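PDB 2AWA: beta sliding clamp from Streptococcus pneumoniae, which forms a ring-shaped head-to-tail homodimer around DNA and probably tethers DNA polymerases and other proteins to it, making replication processive. Local coordinates for residues Arg284-Met287 against Glu288-Arg291; Ile276-Val280 against Val281-Gln285. All blocks are in the same frame, centred on the assembly; numbering follows the deposited sequence.

Contact 1 (Arg284-Met287 against Glu288-Arg291)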
loop_
_atom_site.group_PDB
_atom_site.type_symbol
_atom_site.label_atom_id
_atom_site.label_comp_id
_atom_site.label_asym_id
_atom_site.label_seq_id
_atom_site.Cartn_x
_atom_site.Cartn_y
_atom_site.Cartn_z
ATOM N N ARG B 284 10.416 21.844 -6.921
ATOM C CA ARG B 284 9.406 20.806 -6.777
ATOM C C ARG B 284 8.653 20.965 -5.464
ATOM O O ARG B 284 7.434 20.876 -5.427
ATOM C CB ARG B 284 9.999 19.399 -6.849
ATOM C CG ARG B 284 8.937 18.320 -7.116
ATOM C CD ARG B 284 9.507 16.918 -7.089
ATOM N NE ARG B 284 9.889 16.551 -5.732
ATOM C CZ ARG B 284 11.136 16.482 -5.255
ATOM N NH1 ARG B 284 12.200 16.731 -6.015
ATOM N NH2 ARG B 284 11.323 16.144 -3.983
ATOM N N GLN B 285 9.364 21.210 -4.383
ATOM C CA GLN B 285 8.698 21.294 -3.090
ATOM C C GLN B 285 7.805 22.517 -3.023
ATOM O O GLN B 285 6.759 22.479 -2.387
ATOM C CB GLN B 285 9.715 21.271 -1.964
ATOM C CG GLN B 285 10.451 19.921 -1.885
ATOM C CD GLN B 285 11.681 19.945 -1.007
ATOM O OE1 GLN B 285 12.164 20.998 -0.604
ATOM N NE2 GLN B 285 12.203 18.769 -0.717
ATOM N N SER B 286 8.193 23.587 -3.709
ATOM C CA SER B 286 7.357 24.789 -3.775
ATOM C C SER B 286 6.079 24.564 -4.559
ATOM O O SER B 286 5.032 25.060 -4.181
ATOM C CB SER B 286 8.121 25.945 -4.406
ATOM O OG SER B 286 9.054 26.460 -3.487
HETATM N N MSE B 287 6.181 23.836 -5.669
HETATM C CA MSE B 287 5.034 23.532 -6.507
HETATM C C MSE B 287 4.035 22.563 -5.888
HETATM O O MSE B 287 2.836 22.645 -6.161
HETATM C CB MSE B 287 5.530 22.983 -7.829
HETATM C CG MSE B 287 6.234 24.013 -8.660
HETATM SE SE MSE B 287 5.165 25.671 -8.922
HETATM C CE MSE B 287 5.930 26.828 -7.496
ATOM N N GLU B 288 4.530 21.650 -5.057
ATOM C CA GLU B 288 3.690 20.698 -4.330
ATOM C C GLU B 288 2.898 21.359 -3.221
ATOM O O GLU B 288 1.765 20.958 -2.938
ATOM C CB GLU B 288 4.547 19.580 -3.759
ATOM C CG GLU B 288 5.315 18.859 -4.857
ATOM C CD GLU B 288 5.574 17.408 -4.606
ATOM O OE1 GLU B 288 4.616 16.689 -4.239
ATOM O OE2 GLU B 288 6.734 16.977 -4.831
ATOM N N ARG B 289 3.502 22.358 -2.590
ATOM C CA ARG B 289 2.815 23.184 -1.617
ATOM C C ARG B 289 1.727 23.986 -2.324
ATOM O O ARG B 289 0.558 23.962 -1.934
ATOM C CB ARG B 289 3.809 24.122 -0.894
ATOM C CG ARG B 289 4.363 23.564 0.434
ATOM C CD ARG B 289 5.206 24.596 1.221
ATOM N NE ARG B 289 6.363 25.070 0.458
ATOM C CZ ARG B 289 7.566 24.500 0.447
ATOM N NH1 ARG B 289 7.816 23.417 1.149
ATOM N NH2 ARG B 289 8.525 25.013 -0.301
ATOM N N ALA B 290 2.126 24.695 -3.367
ATOM C CA ALA B 290 1.185 25.364 -4.248
ATOM C C ALA B 290 0.027 24.443 -4.637
ATOM O O ALA B 290 -1.123 24.841 -4.598
ATOM C CB ALA B 290 1.898 25.846 -5.484
ATOM N N ARG B 291 0.327 23.202 -4.988
ATOM C CA ARG B 291 -0.705 22.285 -5.464
ATOM C C ARG B 291 -1.725 21.860 -4.389
ATOM O O ARG B 291 -2.901 21.631 -4.687
ATOM C CB ARG B 291 -0.067 21.064 -6.125
ATOM C CG ARG B 291 -1.095 20.082 -6.682
ATOM C CD ARG B 291 -0.470 19.042 -7.608
ATOM N NE ARG B 291 0.387 18.122 -6.876
ATOM C CZ ARG B 291 1.054 17.128 -7.436
ATOM N NH1 ARG B 291 0.977 16.913 -8.744
ATOM N NH2 ARG B 291 1.814 16.358 -6.679
#
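Arg284 and Glu288, one helical turn apart, run side by side and form a salt bridge in which the hydrogen bond is weak: NE of Arg284 lies 3.3 Å from OE2 of Glu288, with an N-H...O angle of 136°. The carboxylate oxygen comes in at the edge of the guanidinium, near its plane, although the two flat groups are turned 65° apart. A bend at chi3 in Arg284 turns NE back toward Glu288 OE2. On the next turn Arg291 NH2 is 3.7 Å from Glu288 OE1, a long ion pair, and so the acidic chain sits between two basic ones.

Arg289 is long enough to fold back along its own helix and still reach the second subunit. The carbonyl oxygen of Gln285 lies 3.6 Å above the centre of its guanidinium plane, while Ser286 OG is 3.5 Å from Arg289 NH2. Ser286 and Arg289 share a stronger partner, Glu325, whose OE2 hydrogen-bonds Ser286 OG and whose OE1 forms a salt bridge with Arg289 NE; Arg289 NH1 also bonds to Ser100 O of the second subunit.

Four i to i+4 backbone bonds join the segments, the straightest being Ala290 N to Ser286 O, at 3.0 Å and 172°.

Small Ala290 fits close against Val302 of strand 302-307. Flexible Met287, here selenomethionine, touches Val302 too and fills in among Leu346 and Ile347 of helix 343-351 and Ile327 of strand 321-327.

Contact 2 (Ile276-Val280 against Val281-Gln285); sequences ITFNV and VNLRQ
Phe278, the last aromatic residue before the strand gives way to the helix, offers one ring face to the CD2 methyl of Leu283. This CH-pi contact puts CD2 3.7 Å from the ring centroid, displaced toward the rim; Ile276 CG2 covers the opposite face, so the flat ring is held between two aliphatic chains. Val311 and Ile360 extend this apolar setting.

Asn279 follows as the helix N-cap, where the chain turns: strand 276-279 and helix 281-285 stand at 87°. Its CG is anti to the backbone N (chi1 177°), which directs OD1 to Asn282 N, 2.9 Å away, the donor lying in the carbonyl plane. That first-turn N-H has no carbonyl from a preceding turn of helix, and the short asparagine side chain places OD1 to accept from it. The backbone O of Asn279 meanwhile accepts from Leu283 N, also at 2.9 Å.

Val280 starts the helix: its O receives Arg284 N at 2.9 Å with an angle of 165°, and its branched side chain packs on Val358 and Leu350.

Apolar packing thus continues through Val280 and Leu283 on the buried side, while oxygens of Asn279 and Val280 take N-H groups at the helix start. The cap satisfies the amide of Asn282, and the Phe278-Leu283 contact ties strand to helix.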
loop_
_atom_site.group_PDB
_atom_site.type_symbol
_atom_site.label_atom_id
_atom_site.label_comp_id
_atom_site.label_asym_id
_atom_site.label_seq_id
_atom_site.Cartn_x
_atom_site.Cartn_y
_atom_site.Cartn_z
ATOM N N ILE B 276 14.795 31.720 -15.912
ATOM C CA ILE B 276 15.059 31.541 -14.496
ATOM C C ILE B 276 15.752 30.208 -14.278
ATOM O O ILE B 276 15.389 29.208 -14.892
ATOM C CB ILE B 276 13.782 31.533 -13.666
ATOM C CG1 ILE B 276 13.005 32.823 -13.891
ATOM C CG2 ILE B 276 14.139 31.420 -12.201
ATOM C CD1 ILE B 276 11.627 32.826 -13.299
ATOM N N THR B 277 16.738 30.178 -13.392
ATOM C CA THR B 277 17.448 28.941 -13.137
ATOM C C THR B 277 17.273 28.538 -11.683
ATOM O O THR B 277 17.657 29.258 -10.759
ATOM C CB THR B 277 18.916 29.036 -13.566
ATOM O OG1 THR B 277 18.970 29.406 -14.954
ATOM C CG2 THR B 277 19.592 27.696 -13.415
ATOM N N PHE B 278 16.666 27.376 -11.499
ATOM C CA PHE B 278 16.176 26.957 -10.203
ATOM C C PHE B 278 16.886 25.720 -9.740
ATOM O O PHE B 278 17.340 24.921 -10.554
ATOM C CB PHE B 278 14.726 26.551 -10.311
ATOM C CG PHE B 278 13.753 27.675 -10.395
ATOM C CD1 PHE B 278 13.321 28.327 -9.240
ATOM C CD2 PHE B 278 13.152 27.995 -11.616
ATOM C CE1 PHE B 278 12.336 29.347 -9.312
ATOM C CE2 PHE B 278 12.184 28.993 -11.695
ATOM C CZ PHE B 278 11.788 29.679 -10.545
ATOM N N ASN B 279 16.943 25.552 -8.425
ATOM C CA ASN B 279 17.225 24.262 -7.823
ATOM C C ASN B 279 15.974 23.368 -8.000
ATOM O O ASN B 279 14.846 23.743 -7.596
ATOM C CB ASN B 279 17.583 24.416 -6.339
ATOM C CG ASN B 279 17.820 23.083 -5.665
ATOM O OD1 ASN B 279 16.889 22.459 -5.178
ATOM N ND2 ASN B 279 19.070 22.627 -5.655
ATOM N N VAL B 280 16.186 22.192 -8.596
ATOM C CA VAL B 280 15.091 21.340 -9.048
ATOM C C VAL B 280 14.248 20.901 -7.874
ATOM O O VAL B 280 13.015 21.041 -7.891
ATOM C CB VAL B 280 15.627 20.095 -9.809
ATOM C CG1 VAL B 280 14.526 19.060 -10.058
ATOM C CG2 VAL B 280 16.247 20.517 -11.123
ATOM N N VAL B 281 14.924 20.394 -6.849
ATOM C CA VAL B 281 14.243 19.878 -5.670
ATOM C C VAL B 281 13.447 20.970 -4.987
ATOM O O VAL B 281 12.279 20.774 -4.679
ATOM C CB VAL B 281 15.207 19.226 -4.675
ATOM C CG1 VAL B 281 14.486 18.854 -3.421
ATOM C CG2 VAL B 281 15.834 17.966 -5.291
ATOM N N ASN B 282 14.069 22.121 -4.761
ATOM C CA ASN B 282 13.406 23.223 -4.063
ATOM C C ASN B 282 12.207 23.695 -4.816
ATOM O O ASN B 282 11.196 23.980 -4.222
ATOM C CB ASN B 282 14.345 24.407 -3.864
ATOM C CG ASN B 282 15.413 24.131 -2.850
ATOM O OD1 ASN B 282 15.418 23.071 -2.201
ATOM N ND2 ASN B 282 16.347 25.077 -2.703
ATOM N N LEU B 283 12.314 23.786 -6.136
ATOM C CA LEU B 283 11.171 24.176 -6.929
ATOM C C LEU B 283 10.071 23.117 -6.818
ATOM O O LEU B 283 8.922 23.446 -6.596
ATOM C CB LEU B 283 11.581 24.432 -8.373
ATOM C CG LEU B 283 10.480 24.957 -9.302
ATOM C CD1 LEU B 283 9.646 26.137 -8.718
ATOM C CD2 LEU B 283 11.110 25.332 -10.603
ATOM N N ARG B 284 10.416 21.844 -6.921
ATOM C CA ARG B 284 9.406 20.806 -6.777
ATOM C C ARG B 284 8.653 20.965 -5.464
ATOM O O ARG B 284 7.434 20.876 -5.427
ATOM C CB ARG B 284 9.999 19.399 -6.849
ATOM C CG ARG B 284 8.937 18.320 -7.116
ATOM C CD ARG B 284 9.507 16.918 -7.089
ATOM N NE ARG B 284 9.889 16.551 -5.732
ATOM C CZ ARG B 284 11.136 16.482 -5.255
ATOM N NH1 ARG B 284 12.200 16.731 -6.015
ATOM N NH2 ARG B 284 11.323 16.144 -3.983
ATOM N N GLN B 285 9.364 21.210 -4.383
ATOM C CA GLN B 285 8.698 21.294 -3.090
ATOM C C GLN B 285 7.805 22.517 -3.023
ATOM O O GLN B 285 6.759 22.479 -2.387
ATOM C CB GLN B 285 9.715 21.271 -1.964
ATOM C CG GLN B 285 10.451 19.921 -1.885
ATOM C CD GLN B 285 11.681 19.945 -1.007
ATOM O OE1 GLN B 285 12.164 20.998 -0.604
ATOM N NE2 GLN B 285 12.203 18.769 -0.717
#

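In the fold
Both contacts belong to helix 280-294 of the C-terminal domain, and their centres lie about 10 Å apart. Contact 2 covers its start, where the chain leaves the large antiparallel sheet at the end of strand 274-279; contact 1 covers the middle, where regular helical bonding is already established. Each is partly buried, with an apolar side turned to the domain interior and a polar side nearer the surface. In contact 2 the polar work is capping by a neutral amide, and no other chain touches it. Contact 1 instead relies on charged side chains, and Arg289 carries it to the second subunit. Arg284 and Gln285 are shared, while helix 343-351 packs against both.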